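Local coordinates for protein dermonecrotic toxin (Pasteurella multocida, PDB 2EBF) that acts as a dermonecrotic, mitogenic toxin that induces bone resorption and is associated with the severe progressive form of atrophic rhinitis in pigs, here as its C-terminal region, at residues T339-D342 / A343-D347; I488-L491 / D492-G495; R599-L602 / M603-D607. All blocks are in the same frame, centred on the assembly; numbering follows the deposited sequence.

Contact 1: residues T339-D342 / A343-D347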
loop_
_atom_site.group_PDB
_atom_site.type_symbol
_atom_site.label_atom_id
_atom_site.label_comp_id
_atom_site.label_asym_id
_atom_site.label_seq_id
_atom_site.Cartn_x
_atom_site.Cartn_y
_atom_site.Cartn_z
ATOM N N THR A 339 16.786 -2.173 -16.988
ATOM C CA THR A 339 17.837 -2.716 -17.858
ATOM C C THR A 339 17.359 -3.784 -18.870
ATOM O O THR A 339 17.642 -3.664 -20.066
ATOM C CB THR A 339 19.074 -3.169 -17.017
ATOM O OG1 THR A 339 19.775 -2.001 -16.585
ATOM C CG2 THR A 339 20.027 -4.027 -17.842
ATOM N N PRO A 340 16.646 -4.832 -18.410
ATOM C CA PRO A 340 16.198 -5.826 -19.381
ATOM C C PRO A 340 15.314 -5.243 -20.485
ATOM O O PRO A 340 15.504 -5.577 -21.659
ATOM C CB PRO A 340 15.407 -6.829 -18.530
ATOM C CG PRO A 340 15.943 -6.645 -17.153
ATOM C CD PRO A 340 16.256 -5.198 -17.036
ATOM N N TRP A 341 14.384 -4.361 -20.122
ATOM C CA TRP A 341 13.456 -3.789 -21.105
ATOM C C TRP A 341 14.170 -2.856 -22.085
ATOM O O TRP A 341 13.960 -2.940 -23.305
ATOM C CB TRP A 341 12.290 -3.073 -20.410
ATOM C CG TRP A 341 11.161 -2.690 -21.358
ATOM C CD1 TRP A 341 10.048 -3.442 -21.673
ATOM C CD2 TRP A 341 11.042 -1.475 -22.097
ATOM N NE1 TRP A 341 9.256 -2.762 -22.561
ATOM C CE2 TRP A 341 9.840 -1.551 -22.837
ATOM C CE3 TRP A 341 11.836 -0.317 -22.205
ATOM C CZ2 TRP A 341 9.417 -0.520 -23.683
ATOM C CZ3 TRP A 341 11.420 0.696 -23.040
ATOM C CH2 TRP A 341 10.213 0.596 -23.770
ATOM N N ASP A 342 15.010 -1.972 -21.548
ATOM C CA ASP A 342 15.794 -1.048 -22.366
ATOM C C ASP A 342 16.739 -1.764 -23.344
ATOM O O ASP A 342 17.029 -1.235 -24.420
ATOM C CB ASP A 342 16.588 -0.079 -21.481
ATOM C CG ASP A 342 15.754 1.101 -20.986
ATOM O OD1 ASP A 342 14.728 1.452 -21.622
ATOM O OD2 ASP A 342 16.136 1.695 -19.952
ATOM N N ALA A 343 17.221 -2.950 -22.961
ATOM C CA ALA A 343 18.075 -3.765 -23.835
ATOM C C ALA A 343 17.364 -4.289 -25.093
ATOM O O ALA A 343 18.008 -4.522 -26.124
ATOM C CB ALA A 343 18.685 -4.921 -23.054
ATOM N N ILE A 344 16.050 -4.484 -25.012
ATOM C CA ILE A 344 15.281 -4.950 -26.163
ATOM C C ILE A 344 14.654 -3.775 -26.911
ATOM O O ILE A 344 14.790 -3.667 -28.135
ATOM C CB ILE A 344 14.163 -5.972 -25.772
ATOM C CG1 ILE A 344 14.686 -7.068 -24.829
ATOM C CG2 ILE A 344 13.504 -6.574 -27.016
ATOM C CD1 ILE A 344 15.802 -7.931 -25.399
ATOM N N TYR A 345 13.980 -2.891 -26.174
ATOM C CA TYR A 345 13.144 -1.860 -26.789
ATOM C C TYR A 345 13.648 -0.430 -26.611
ATOM O O TYR A 345 13.045 0.503 -27.148
ATOM C CB TYR A 345 11.732 -1.941 -26.219
ATOM C CG TYR A 345 11.168 -3.337 -26.152
ATOM C CD1 TYR A 345 11.109 -4.024 -24.942
ATOM C CD2 TYR A 345 10.681 -3.971 -27.295
ATOM C CE1 TYR A 345 10.574 -5.318 -24.866
ATOM C CE2 TYR A 345 10.147 -5.267 -27.228
ATOM C CZ TYR A 345 10.097 -5.928 -26.015
ATOM O OH TYR A 345 9.567 -7.203 -25.946
ATOM N N GLY A 346 14.731 -0.258 -25.854
ATOM C CA GLY A 346 15.172 1.078 -25.430
ATOM C C GLY A 346 16.264 1.763 -26.225
ATOM O O GLY A 346 16.641 2.894 -25.908
ATOM N N ASP A 347 16.785 1.089 -27.252
ATOM C CA ASP A 347 17.752 1.698 -28.162
ATOM C C ASP A 347 17.109 2.896 -28.835
ATOM O O ASP A 347 15.905 2.881 -29.107
ATOM C CB ASP A 347 18.200 0.698 -29.239
ATOM C CG ASP A 347 19.315 1.250 -30.121
ATOM O OD1 ASP A 347 20.479 1.269 -29.660
ATOM O OD2 ASP A 347 19.030 1.668 -31.265
HETATM O O HOH W 1 15.466 4.031 -23.671
#

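Contact 2: residues I488-L491 / D492-G495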
loop_
_atom_site.group_PDB
_atom_site.type_symbol
_atom_site.label_atom_id
_atom_site.label_comp_id
_atom_site.label_asym_id
_atom_site.label_seq_id
_atom_site.Cartn_x
_atom_site.Cartn_y
_atom_site.Cartn_z
ATOM N N ILE A 488 -0.090 -8.180 -14.310
ATOM C CA ILE A 488 0.993 -9.080 -13.904
ATOM C C ILE A 488 0.438 -10.445 -13.502
ATOM O O ILE A 488 0.965 -11.483 -13.904
ATOM C CB ILE A 488 1.826 -8.501 -12.741
ATOM C CG1 ILE A 488 2.599 -7.245 -13.184
ATOM C CG2 ILE A 488 2.794 -9.550 -12.193
ATOM C CD1 ILE A 488 3.601 -7.489 -14.282
ATOM N N GLU A 489 -0.630 -10.436 -12.719
ATOM C CA GLU A 489 -1.227 -11.672 -12.239
ATOM C C GLU A 489 -1.808 -12.491 -13.384
ATOM O O GLU A 489 -1.685 -13.712 -13.401
ATOM C CB GLU A 489 -2.294 -11.366 -11.180
ATOM C CG GLU A 489 -2.958 -12.575 -10.511
ATOM C CD GLU A 489 -1.983 -13.525 -9.821
ATOM O OE1 GLU A 489 -2.258 -14.746 -9.844
ATOM O OE2 GLU A 489 -0.958 -13.071 -9.256
ATOM N N LYS A 490 -2.410 -11.813 -14.356
ATOM C CA LYS A 490 -3.268 -12.495 -15.324
ATOM C C LYS A 490 -2.671 -12.678 -16.714
ATOM O O LYS A 490 -3.123 -13.541 -17.467
ATOM C CB LYS A 490 -4.619 -11.776 -15.420
ATOM C CG LYS A 490 -5.375 -11.710 -14.100
ATOM C CD LYS A 490 -5.738 -13.109 -13.614
ATOM C CE LYS A 490 -6.311 -13.104 -12.206
ATOM N NZ LYS A 490 -7.719 -12.676 -12.188
ATOM N N LEU A 491 -1.660 -11.883 -17.052
ATOM C CA LEU A 491 -1.160 -11.850 -18.427
ATOM C C LEU A 491 0.214 -12.460 -18.680
ATOM O O LEU A 491 0.382 -13.171 -19.676
ATOM C CB LEU A 491 -1.226 -10.435 -19.011
ATOM C CG LEU A 491 -2.625 -9.845 -19.207
ATOM C CD1 LEU A 491 -2.505 -8.437 -19.758
ATOM C CD2 LEU A 491 -3.514 -10.725 -20.101
ATOM N N ASP A 492 1.202 -12.194 -17.834
ATOM C CA ASP A 492 2.504 -12.825 -18.096
ATOM C C ASP A 492 2.585 -14.208 -17.458
ATOM O O ASP A 492 3.131 -14.400 -16.364
ATOM C CB ASP A 492 3.737 -11.906 -17.886
ATOM C CG ASP A 492 3.988 -11.513 -16.429
ATOM O OD1 ASP A 492 5.073 -10.930 -16.174
ATOM O OD2 ASP A 492 3.133 -11.762 -15.551
ATOM N N ARG A 493 1.974 -15.155 -18.166
ATOM C CA ARG A 493 1.869 -16.534 -17.742
ATOM C C ARG A 493 2.278 -17.415 -18.915
ATOM O O ARG A 493 2.059 -17.059 -20.078
ATOM C CB ARG A 493 0.431 -16.847 -17.315
ATOM C CG ARG A 493 -0.019 -16.098 -16.051
ATOM C CD ARG A 493 -1.359 -16.611 -15.520
ATOM N NE ARG A 493 -2.493 -16.053 -16.262
ATOM C CZ ARG A 493 -3.777 -16.249 -15.966
ATOM N NH1 ARG A 493 -4.130 -16.997 -14.926
ATOM N NH2 ARG A 493 -4.713 -15.686 -16.715
ATOM N N GLU A 494 2.883 -18.561 -18.608
ATOM C CA GLU A 494 3.331 -19.501 -19.632
ATOM C C GLU A 494 2.179 -19.917 -20.559
ATOM O O GLU A 494 1.040 -20.092 -20.115
ATOM C CB GLU A 494 3.993 -20.726 -18.979
ATOM C CG GLU A 494 3.045 -21.624 -18.165
ATOM C CD GLU A 494 2.634 -22.890 -18.905
ATOM O OE1 GLU A 494 1.408 -23.158 -19.007
ATOM O OE2 GLU A 494 3.536 -23.623 -19.381
ATOM N N GLY A 495 2.485 -20.048 -21.845
ATOM C CA GLY A 495 1.506 -20.477 -22.839
ATOM C C GLY A 495 0.494 -19.421 -23.259
ATOM O O GLY A 495 -0.521 -19.745 -23.887
HETATM O O HOH W 2 2.055 -13.919 -13.490
#

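Contact 3: residues R599-L602 / M603-D607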
loop_
_atom_site.group_PDB
_atom_site.type_symbol
_atom_site.label_atom_id
_atom_site.label_comp_id
_atom_site.label_asym_id
_atom_site.label_seq_id
_atom_site.Cartn_x
_atom_site.Cartn_y
_atom_site.Cartn_z
ATOM N N ARG A 599 31.368 -25.720 0.806
ATOM C CA ARG A 599 31.351 -26.087 2.216
ATOM C C ARG A 599 32.717 -26.496 2.750
ATOM O O ARG A 599 33.180 -25.979 3.768
ATOM C CB ARG A 599 30.393 -27.251 2.426
ATOM C CG ARG A 599 29.640 -27.200 3.728
ATOM C CD ARG A 599 28.183 -26.899 3.453
ATOM N NE ARG A 599 27.352 -28.086 3.648
ATOM C CZ ARG A 599 26.036 -28.131 3.453
ATOM N NH1 ARG A 599 25.374 -27.057 3.036
ATOM N NH2 ARG A 599 25.381 -29.265 3.672
ATOM N N GLU A 600 33.342 -27.445 2.062
ATOM C CA GLU A 600 34.617 -28.015 2.481
ATOM C C GLU A 600 35.716 -26.957 2.561
ATOM O O GLU A 600 36.514 -26.945 3.503
ATOM C CB GLU A 600 35.015 -29.174 1.549
ATOM C CG GLU A 600 35.315 -28.812 0.068
ATOM C CD GLU A 600 34.254 -27.924 -0.600
ATOM O OE1 GLU A 600 34.634 -26.807 -1.046
ATOM O OE2 GLU A 600 33.058 -28.339 -0.674
ATOM N N GLU A 601 35.746 -26.065 1.578
ATOM C CA GLU A 601 36.736 -24.998 1.565
ATOM C C GLU A 601 36.513 -24.021 2.724
ATOM O O GLU A 601 37.465 -23.637 3.407
ATOM C CB GLU A 601 36.718 -24.253 0.237
ATOM C CG GLU A 601 37.846 -23.243 0.120
ATOM C CD GLU A 601 37.808 -22.447 -1.162
ATOM O OE1 GLU A 601 36.880 -22.650 -1.980
ATOM O OE2 GLU A 601 38.715 -21.613 -1.348
ATOM N N LEU A 602 35.258 -23.623 2.935
ATOM C CA LEU A 602 34.897 -22.784 4.077
ATOM C C LEU A 602 35.376 -23.379 5.406
ATOM O O LEU A 602 36.028 -22.690 6.192
ATOM C CB LEU A 602 33.386 -22.522 4.125
ATOM C CG LEU A 602 32.909 -21.688 5.327
ATOM C CD1 LEU A 602 33.490 -20.250 5.301
ATOM C CD2 LEU A 602 31.391 -21.660 5.431
ATOM N N MET A 603 35.062 -24.649 5.650
ATOM C CA MET A 603 35.434 -25.296 6.912
ATOM C C MET A 603 36.954 -25.394 7.097
ATOM O O MET A 603 37.471 -25.303 8.221
ATOM C CB MET A 603 34.776 -26.675 7.048
ATOM C CG MET A 603 33.240 -26.666 7.069
ATOM S SD MET A 603 32.469 -25.386 8.102
ATOM C CE MET A 603 32.961 -25.937 9.741
ATOM N N GLN A 604 37.657 -25.586 5.985
ATOM C CA GLN A 604 39.115 -25.607 5.966
ATOM C C GLN A 604 39.716 -24.258 6.386
ATOM O O GLN A 604 40.676 -24.211 7.151
ATOM C CB GLN A 604 39.588 -25.952 4.563
ATOM C CG GLN A 604 41.036 -26.324 4.463
ATOM C CD GLN A 604 41.241 -27.375 3.408
ATOM O OE1 GLN A 604 41.284 -27.075 2.208
ATOM N NE2 GLN A 604 41.337 -28.630 3.842
ATOM N N LYS A 605 39.145 -23.174 5.867
ATOM C CA LYS A 605 39.582 -21.816 6.220
ATOM C C LYS A 605 39.314 -21.507 7.687
ATOM O O LYS A 605 40.140 -20.896 8.371
ATOM C CB LYS A 605 38.891 -20.782 5.337
ATOM C CG LYS A 605 39.421 -20.758 3.905
ATOM C CD LYS A 605 38.798 -19.623 3.096
ATOM C CE LYS A 605 39.054 -19.809 1.603
ATOM N NZ LYS A 605 40.510 -19.819 1.245
ATOM N N ILE A 606 38.154 -21.948 8.159
ATOM C CA ILE A 606 37.750 -21.767 9.544
ATOM C C ILE A 606 38.694 -22.539 10.469
ATOM O O ILE A 606 39.147 -22.003 11.480
ATOM C CB ILE A 606 36.249 -22.131 9.717
ATOM C CG1 ILE A 606 35.378 -21.057 9.044
ATOM C CG2 ILE A 606 35.877 -22.317 11.183
ATOM C CD1 ILE A 606 33.913 -21.454 8.902
ATOM N N ASP A 607 39.017 -23.779 10.098
ATOM C CA ASP A 607 40.004 -24.584 10.828
ATOM C C ASP A 607 41.363 -23.882 10.900
ATOM O O ASP A 607 41.964 -23.799 11.973
ATOM C CB ASP A 607 40.156 -25.969 10.188
ATOM C CG ASP A 607 41.151 -26.858 10.934
ATOM O OD1 ASP A 607 40.785 -27.429 11.987
ATOM O OD2 ASP A 607 42.297 -26.998 10.461
#

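Contact 1: residues T339-D342 / A343-D347
Y345 lies across the indole of W341, one helical turn earlier in the short helix 339-345, and the two side chains cross at about a right angle. The tyrosine CB comes down over the six-membered ring, 3.8 Å from its centroid and 13° off the normal, a CH-pi contact. CG follows at 4.0 Å from W341 CE2. Further out, Y345 CD1 sits above the rim of the indole, 3.3 Å from W341 NE1, while CE1 stands 3.7 Å from W341 CD1. The phenol ring is tilted by 42° to the five-membered ring, an oblique pairing. Its OH then travels on to the carbonyl of K525, and W341 NE1 uses I526 O, so both aromatic residues bury their carbon faces while their polar atoms are matched by backbone oxygens.

The backbone beneath holds them in step: W341 O accepts from Y345 N at 2.9 Å, almost straight, and also from I344 N. As the helix ends, a water links G346 O (2.8 Å) with D342 OD1, the latter bond long and weak; D342 OD2 pairs with R547.

W341 packs on helix 520-524 and on F539 of strand 537-539, which Y345 also touches. Y350 and Y370 meet Y345 edge-to-face, and the small helix lies beside strand 537-539, an outermost strand of the mixed sheet in the C2 domain.

Contact 2: residues I488-L491 / D492-G495
The guanidinium of R493 folds back against the end of helix 473-490, with K490 CA over one face, 3.4 Å above its plane, and E489 O also lying over a face. Two of its N-H groups converge on a single acceptor, K490 O: NE at 2.9 Å and NH2 at 2.8 Å. Both bonds are weak, each bent to 126°, so two poor bonds grip the oxygen. The chain bends at chi3 (-80°), turning the flat group back toward the helix, and on the way R493 CD passes 3.6 Å from E489 O. A long, flexible arginine suits this place because its methylenes can cover backbone while its charge meets the carbonyl of K490.

The other flat group, the carboxylate of D492, comes close to I488 O on the preceding turn. Its CG stands between the backbone N and the carbonyl carbon (chi1 68°), which brings OD2 to 2.7 Å from I488 O. A water lies within hydrogen-bonding distance of I488 O and D492 O (3.1 Å to the latter) but cannot serve every acceptor around it at once. D492 is the centre of an inverse gamma turn, closed by a weak bond of 3.0 Å from R493 N to L491 O; D492 N is buried without a partner. I488, L491 and D492 touch L524 of helix 520-524, and I488 also Y523. The loop leads to strand 498-502 of the mixed sheet in the toxin's C2 domain.

The approach of two acceptors is strained and may shift the ionisation of D492, whose OD1 makes a long, weak ion pair with K525. The positive charge of R493 should be welcome at the negative end of the helix dipole, although R458 brings a like charge near it.

Contact 3: residues R599-L602 / M603-D607
M603 begins the turn by giving its N-H to R599 O, 3.0 Å away and nearly straight at 166°. Its CG, held beside the backbone N, rests 3.4 Å from that same oxygen, and the chain then bends at chi2 and chi3 so that the thioether turns off toward another helix. The flexibility of methionine fits it to such a seam. Q604 continues the helical ladder with a bond to E600 O; its CB lies against the carbonyls of the preceding turn, and a polar amide suits its exposed position.

K605 N bonds to E601 O, and its side chain runs alongside that of E601, both pointing the same way. E601 is extended, with CG anti to the backbone N (chi1 -173°), while the lysine bends only at chi4. E601 OE2 consequently meets K605 CE at 3.5 Å and NZ at 3.6 Å, a long salt bridge of the i to i+4 kind: opposite charges on two partly exposed residues beside the buried stripe. I606 comes next. Its N-H reaches L602 O at 3.0 Å in the carbonyl plane, and its CD1 packs 3.7 Å from L602 CG; these branched side chains make the buried stripe. D607 closes the segment with a backbone bond to M603 O.

The stripe faces two partners within the C3 domain. L602 lies on F671 and F673 of strand 660-673, F673 also touching the side chains of E601 and K605, while on helix 583-591 M603 meets L587 and I606 meets L590. Helix 596-610 thus packs against both the antiparallel sheet and a neighbouring helix.

All three are local, joining residues about a turn apart or less. Contact 1 is a short helix running into a loop, contact 2 the C-terminal end of a long helix and the loop after it, contact 3 mid-helix. Contacts 1 and 3 are partly buried, contact 2 superficial, with matching chemistry: oblique aromatic packing, an aliphatic stripe beside an ion pair, and polar groups round late carbonyls. Contacts 1 and 2 share the C2 domain and pack on helix 520-524; Y345 bonds to the K525 carbonyl, D492 has a long, weak ion pair with its NZ. Contact 3, in the C3 domain, is centred about 42 Å from contact 1 and about 44 Å from contact 2.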